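Local coordinates for MupZ (Pseudomonas fluorescens, PDB 6FXD), which probably serves as the epoxide hydrolase of mupirocin biosynthesis, acting together with a Rieske oxygenase in the reaction cascade that creates oxygen heterocycles, at residues R22-M27 with H107-E112; G56-G61 with R72-D77. One frame throughout, in Å; residues are numbered along the deposited sequence.

Contact 1: residues R22-M27 with H107-E112; sequences RTCMAM and HGPREE
M25 and H107 form an antiparallel hydrogen-bonded pair joining strands 24-31 and 100-108, the first and fourth strands of a ferredoxin-like alpha+beta fold. The backbone is fastened both ways: M25 N donates to H107 O at 2.8 Å, and H107 N to M25 O at 2.8 Å with an N-H...O angle of 171°. H107 O also receives a CA-H...O contact from C24 CA at 3.3 Å. On the face carrying these two side chains, M25 and H107 lie side by side. The M25 chain runs out extended, with CG anti to the backbone N (chi1 -176°), and then bends at the last torsion (chi3 64°), bringing CE over one face of the imidazole, 4.2 Å from its centroid in a CH-pi contact. M27 CE reaches the same ring obliquely, 3.7 Å from H107 NE2. Both ring nitrogens are occupied, NE2 by E105 and ND1 by S63 of the second subunit, so the ring's rotation is fixed. Beyond the pair the chain passes G108, where a beta carbon would collide with C24 SG, and P109 sits at the N-cap position of the short helix 110-113. The E112 carboxylate is held elsewhere, by the A78 amide and K115. Its aliphatic part faces this contact: E112 CG packs on R22 O at 3.6 Å, while E112 CB rests against C24 SG at 3.7 Å.

Contact 2: residues G56-G61 with R72-D77; sequences GCLYYG and REVYSD
Y59 and V74 face each other as a hydrogen-bonded antiparallel pair, with V74 N donating to Y59 O at 2.9 Å. The return bond is split: V74 O accepts L58 N at 2.8 Å and, weakly, Y59 N at 3.3 Å. L58 and Y59 thus both stand opposite V74, a classic beta bulge that shifts the register by one after the C57-Y75 pair; G61 and R72 exchange two backbone bonds. Among the flat groups, Y59 has CG anti to its N (chi1 -172°), which carries the ring across the R72 side chain at an oblique angle, although ring and guanidinium planes are 11° apart. Y59 CE1 touches R72 CD at 3.7 Å, and the phenol oxygen stands over one guanidinium face. R72 NH1 bonds to A141 O of the second subunit. With alanine in place of Y59, this guanidinium would probably lose the phenol oxygen over its face and be freer to turn away from A141. The hairpin 57-65/68-75 pairs through Y59-G61 of its outer strand with a strand of the second subunit. On the side of the sheet carrying C57, Y60, E73 and Y75, the polar contacts gather around E73. Y75 OH donates to E73 OE1 at 2.7 Å, approaching 40° out of the carboxylate plane, while E73 OE2 accepts a water at 2.9 Å that also bonds Y60 OH. Nearby, C57 SG meets the Y75 ring obliquely, 4.9 Å from its centroid.

In the fold
After the short strand 15-17 the chain lays down strand 24-31, the first strand of the main sheet; its start belongs to contact 1. The chain then crosses through helix 37-51 to the hairpin 57-65/68-75. There contact 2 closes a loop of only 10 residues. Helix 78-94 then leads to strand 100-108, which returns beside strand 24-31, so contact 1 closes a span of 79 residues with contact 2 nested inside it. The centres lie about 10 Å apart in one sheet, where strand 24-31 runs between strands 68-75 and 100-108; A26 N meets E73 O at 2.8 Å, a probable hydrogen bond linking the two contacts. Both also touch the second subunit.

Contact 1: residues R22-M27 with H107-E112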
loop_
_atom_site.group_PDB
_atom_site.type_symbol
_atom_site.label_atom_id
_atom_site.label_comp_id
_atom_site.label_asym_id
_atom_site.label_seq_id
_atom_site.Cartn_x
_atom_site.Cartn_y
_atom_site.Cartn_z
ATOM N N ARG A 22 -9.643 -2.194 -4.843
ATOM C CA ARG A 22 -9.787 -2.334 -6.286
ATOM C C ARG A 22 -10.732 -1.304 -6.895
ATOM O O ARG A 22 -10.838 -1.245 -8.122
ATOM C CB ARG A 22 -10.268 -3.746 -6.641
ATOM C CG ARG A 22 -9.385 -4.844 -6.056
ATOM C CD ARG A 22 -8.034 -4.846 -6.736
ATOM N NE ARG A 22 -6.914 -4.891 -5.794
ATOM C CZ ARG A 22 -6.285 -6.002 -5.412
ATOM N NH1 ARG A 22 -6.662 -7.179 -5.886
ATOM N NH2 ARG A 22 -5.273 -5.928 -4.552
ATOM N N THR A 23 -11.402 -0.504 -6.066
ATOM C CA THR A 23 -12.401 0.455 -6.528
ATOM C C THR A 23 -11.830 1.373 -7.601
ATOM O O THR A 23 -10.707 1.873 -7.484
ATOM C CB THR A 23 -12.811 1.315 -5.330
ATOM O OG1 THR A 23 -12.970 0.474 -4.182
ATOM C CG2 THR A 23 -14.107 2.051 -5.598
ATOM N N CYS A 24 -12.615 1.602 -8.651
ATOM C CA CYS A 24 -12.289 2.543 -9.710
ATOM C C CYS A 24 -13.399 3.572 -9.827
ATOM O O CYS A 24 -14.582 3.252 -9.645
ATOM C CB CYS A 24 -12.144 1.827 -11.048
ATOM S SG CYS A 24 -10.733 0.717 -11.092
ATOM N N MET A 25 -13.028 4.810 -10.134
ATOM C CA MET A 25 -13.984 5.900 -10.292
ATOM C C MET A 25 -13.798 6.527 -11.666
ATOM O O MET A 25 -12.670 6.834 -12.064
ATOM C CB MET A 25 -13.791 6.968 -9.214
ATOM C CG MET A 25 -14.840 8.103 -9.282
ATOM S SD MET A 25 -14.610 9.403 -8.023
ATOM C CE MET A 25 -13.003 10.103 -8.487
ATOM N N ALA A 26 -14.898 6.694 -12.398
ATOM C CA ALA A 26 -14.896 7.376 -13.682
ATOM C C ALA A 26 -15.655 8.686 -13.534
ATOM O O ALA A 26 -16.672 8.744 -12.832
ATOM C CB ALA A 26 -15.578 6.527 -14.751
ATOM N N MET A 27 -15.162 9.746 -14.172
ATOM C CA MET A 27 -15.809 11.056 -14.108
ATOM C C MET A 27 -15.824 11.703 -15.485
ATOM O O MET A 27 -14.847 12.362 -15.874
ATOM C CB MET A 27 -15.110 11.988 -13.120
ATOM C CG MET A 27 -15.098 11.476 -11.683
ATOM S SD MET A 27 -14.631 12.708 -10.478
ATOM C CE MET A 27 -12.951 13.081 -11.034
ATOM N N HIS A 107 -9.916 7.094 -12.131
ATOM C CA HIS A 107 -9.055 6.989 -10.957
ATOM C C HIS A 107 -9.150 5.590 -10.374
ATOM O O HIS A 107 -10.246 5.039 -10.257
ATOM C CB HIS A 107 -9.497 7.967 -9.870
ATOM C CG HIS A 107 -9.454 9.403 -10.285
ATOM N ND1 HIS A 107 -8.635 10.325 -9.665
ATOM C CD2 HIS A 107 -10.117 10.078 -11.250
ATOM C CE1 HIS A 107 -8.812 11.512 -10.222
ATOM N NE2 HIS A 107 -9.695 11.384 -11.195
ATOM N N GLY A 108 -8.010 5.038 -9.968
ATOM C CA GLY A 108 -7.974 3.717 -9.384
ATOM C C GLY A 108 -6.556 3.197 -9.274
ATOM O O GLY A 108 -5.615 3.855 -9.724
ATOM N N PRO A 109 -6.373 2.021 -8.676
ATOM C CA PRO A 109 -5.014 1.480 -8.530
ATOM C C PRO A 109 -4.442 1.036 -9.871
ATOM O O PRO A 109 -5.167 0.713 -10.819
ATOM C CB PRO A 109 -5.197 0.288 -7.584
ATOM C CG PRO A 109 -6.624 -0.145 -7.815
ATOM C CD PRO A 109 -7.397 1.123 -8.102
ATOM N N ARG A 110 -3.110 1.009 -9.932
ATOM C CA ARG A 110 -2.423 0.740 -11.197
ATOM C C ARG A 110 -2.876 -0.578 -11.824
ATOM O O ARG A 110 -3.119 -0.645 -13.036
ATOM C CB ARG A 110 -0.906 0.745 -10.982
ATOM C CG ARG A 110 -0.120 0.343 -12.231
ATOM C CD ARG A 110 1.367 0.278 -11.953
ATOM N NE ARG A 110 1.872 1.575 -11.519
ATOM C CZ ARG A 110 3.122 1.796 -11.127
ATOM N NH1 ARG A 110 3.999 0.801 -11.113
ATOM N NH2 ARG A 110 3.496 3.009 -10.746
ATOM N N GLU A 111 -3.009 -1.629 -11.014
ATOM C CA GLU A 111 -3.300 -2.956 -11.547
ATOM C C GLU A 111 -4.688 -3.015 -12.175
ATOM O O GLU A 111 -4.909 -3.776 -13.126
ATOM C CB GLU A 111 -3.176 -3.994 -10.432
ATOM C CG GLU A 111 -3.343 -5.429 -10.881
ATOM C CD GLU A 111 -2.909 -6.417 -9.817
ATOM O OE1 GLU A 111 -2.107 -6.027 -8.943
ATOM O OE2 GLU A 111 -3.379 -7.575 -9.844
ATOM N N GLU A 112 -5.638 -2.236 -11.655
ATOM C CA GLU A 112 -6.955 -2.187 -12.276
ATOM C C GLU A 112 -6.966 -1.264 -13.488
ATOM O O GLU A 112 -7.598 -1.574 -14.505
ATOM C CB GLU A 112 -8.005 -1.752 -11.251
ATOM C CG GLU A 112 -8.222 -2.742 -10.112
ATOM C CD GLU A 112 -8.746 -4.084 -10.595
ATOM O OE1 GLU A 112 -9.820 -4.102 -11.224
ATOM O OE2 GLU A 112 -8.084 -5.121 -10.363
#

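Contact 2: residues G56-G61 with R72-D77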
loop_
_atom_site.group_PDB
_atom_site.type_symbol
_atom_site.label_atom_id
_atom_site.label_comp_id
_atom_site.label_asym_id
_atom_site.label_seq_id
_atom_site.Cartn_x
_atom_site.Cartn_y
_atom_site.Cartn_z
ATOM N N GLY A 56 -21.774 -4.375 -10.087
ATOM C CA GLY A 56 -20.497 -3.749 -9.841
ATOM C C GLY A 56 -20.534 -2.259 -9.593
ATOM O O GLY A 56 -19.498 -1.666 -9.286
ATOM N N CYS A 57 -21.688 -1.612 -9.717
ATOM C CA CYS A 57 -21.776 -0.168 -9.532
ATOM C C CYS A 57 -22.137 0.155 -8.083
ATOM O O CYS A 57 -23.175 -0.286 -7.583
ATOM C CB CYS A 57 -22.779 0.466 -10.495
ATOM S SG CYS A 57 -22.828 2.273 -10.276
ATOM N N LEU A 58 -21.269 0.913 -7.411
ATOM C CA LEU A 58 -21.471 1.302 -6.021
ATOM C C LEU A 58 -22.059 2.697 -5.859
ATOM O O LEU A 58 -22.716 2.963 -4.847
ATOM C CB LEU A 58 -20.138 1.244 -5.269
ATOM C CG LEU A 58 -19.369 -0.075 -5.372
ATOM C CD1 LEU A 58 -17.998 0.048 -4.697
ATOM C CD2 LEU A 58 -20.164 -1.228 -4.779
ATOM N N TYR A 59 -21.800 3.602 -6.799
ATOM C CA TYR A 59 -22.299 4.966 -6.722
ATOM C C TYR A 59 -22.397 5.509 -8.139
ATOM O O TYR A 59 -21.506 5.274 -8.953
ATOM C CB TYR A 59 -21.321 5.836 -5.934
ATOM C CG TYR A 59 -21.821 7.217 -5.618
ATOM C CD1 TYR A 59 -21.665 8.261 -6.528
ATOM C CD2 TYR A 59 -22.411 7.499 -4.391
ATOM C CE1 TYR A 59 -22.115 9.535 -6.244
ATOM C CE2 TYR A 59 -22.854 8.769 -4.095
ATOM C CZ TYR A 59 -22.703 9.784 -5.021
ATOM O OH TYR A 59 -23.149 11.050 -4.729
ATOM N N TYR A 60 -23.476 6.235 -8.431
ATOM C CA TYR A 60 -23.655 6.804 -9.768
ATOM C C TYR A 60 -24.515 8.053 -9.589
ATOM O O TYR A 60 -25.723 7.942 -9.337
ATOM C CB TYR A 60 -24.334 5.789 -10.677
ATOM C CG TYR A 60 -24.387 6.143 -12.143
ATOM C CD1 TYR A 60 -23.278 5.966 -12.974
ATOM C CD2 TYR A 60 -25.568 6.610 -12.710
ATOM C CE1 TYR A 60 -23.359 6.254 -14.335
ATOM C CE2 TYR A 60 -25.646 6.919 -14.045
ATOM C CZ TYR A 60 -24.556 6.733 -14.861
ATOM O OH TYR A 60 -24.685 7.050 -16.192
ATOM N N GLY A 61 -23.920 9.230 -9.722
ATOM C CA GLY A 61 -24.639 10.462 -9.443
ATOM C C GLY A 61 -24.222 11.607 -10.341
ATOM O O GLY A 61 -23.039 11.770 -10.656
ATOM N N ARG A 72 -20.323 11.148 -11.268
ATOM C CA ARG A 72 -19.372 10.442 -10.407
ATOM C C ARG A 72 -19.791 8.975 -10.425
ATOM O O ARG A 72 -20.885 8.637 -9.967
ATOM C CB ARG A 72 -19.426 11.006 -8.986
ATOM C CG ARG A 72 -18.289 10.496 -8.080
ATOM C CD ARG A 72 -18.567 10.639 -6.585
ATOM N NE ARG A 72 -19.067 11.975 -6.282
ATOM C CZ ARG A 72 -19.479 12.381 -5.083
ATOM N NH1 ARG A 72 -19.450 11.556 -4.044
ATOM N NH2 ARG A 72 -19.933 13.616 -4.927
ATOM N N GLU A 73 -18.953 8.114 -11.000
ATOM C CA GLU A 73 -19.254 6.702 -11.180
ATOM C C GLU A 73 -18.226 5.904 -10.399
ATOM O O GLU A 73 -17.035 5.976 -10.701
ATOM C CB GLU A 73 -19.167 6.343 -12.660
ATOM C CG GLU A 73 -19.773 7.390 -13.596
ATOM C CD GLU A 73 -19.722 7.006 -15.065
ATOM O OE1 GLU A 73 -19.260 5.885 -15.378
ATOM O OE2 GLU A 73 -20.131 7.840 -15.903
ATOM N N VAL A 74 -18.674 5.129 -9.422
ATOM C CA VAL A 74 -17.780 4.343 -8.578
ATOM C C VAL A 74 -18.112 2.872 -8.772
ATOM O O VAL A 74 -19.269 2.469 -8.591
ATOM C CB VAL A 74 -17.883 4.758 -7.099
ATOM C CG1 VAL A 74 -16.882 3.960 -6.282
ATOM C CG2 VAL A 74 -17.635 6.269 -6.953
ATOM N N TYR A 75 -17.105 2.071 -9.133
ATOM C CA TYR A 75 -17.281 0.657 -9.425
ATOM C C TYR A 75 -16.387 -0.166 -8.512
ATOM O O TYR A 75 -15.320 0.286 -8.103
ATOM C CB TYR A 75 -16.938 0.343 -10.896
ATOM C CG TYR A 75 -17.772 1.177 -11.843
ATOM C CD1 TYR A 75 -19.076 0.806 -12.168
ATOM C CD2 TYR A 75 -17.277 2.363 -12.373
ATOM C CE1 TYR A 75 -19.854 1.587 -13.003
ATOM C CE2 TYR A 75 -18.044 3.150 -13.201
ATOM C CZ TYR A 75 -19.329 2.756 -13.533
ATOM O OH TYR A 75 -20.094 3.543 -14.359
ATOM N N SER A 76 -16.821 -1.384 -8.193
ATOM C CA SER A 76 -16.047 -2.180 -7.244
ATOM C C SER A 76 -14.690 -2.606 -7.799
ATOM O O SER A 76 -13.790 -2.916 -7.009
ATOM C CB SER A 76 -16.862 -3.369 -6.732
ATOM O OG SER A 76 -17.297 -4.175 -7.803
ATOM N N ASP A 77 -14.536 -2.657 -9.123
ATOM C CA ASP A 77 -13.259 -2.964 -9.764
ATOM C C ASP A 77 -13.340 -2.539 -11.228
ATOM O O ASP A 77 -14.365 -2.028 -11.687
ATOM C CB ASP A 77 -12.884 -4.443 -9.593
ATOM C CG ASP A 77 -13.943 -5.399 -10.148
ATOM O OD1 ASP A 77 -14.772 -4.989 -10.985
ATOM O OD2 ASP A 77 -13.927 -6.582 -9.751
HETATM O O HOH W 1 -22.190 6.892 -17.670
#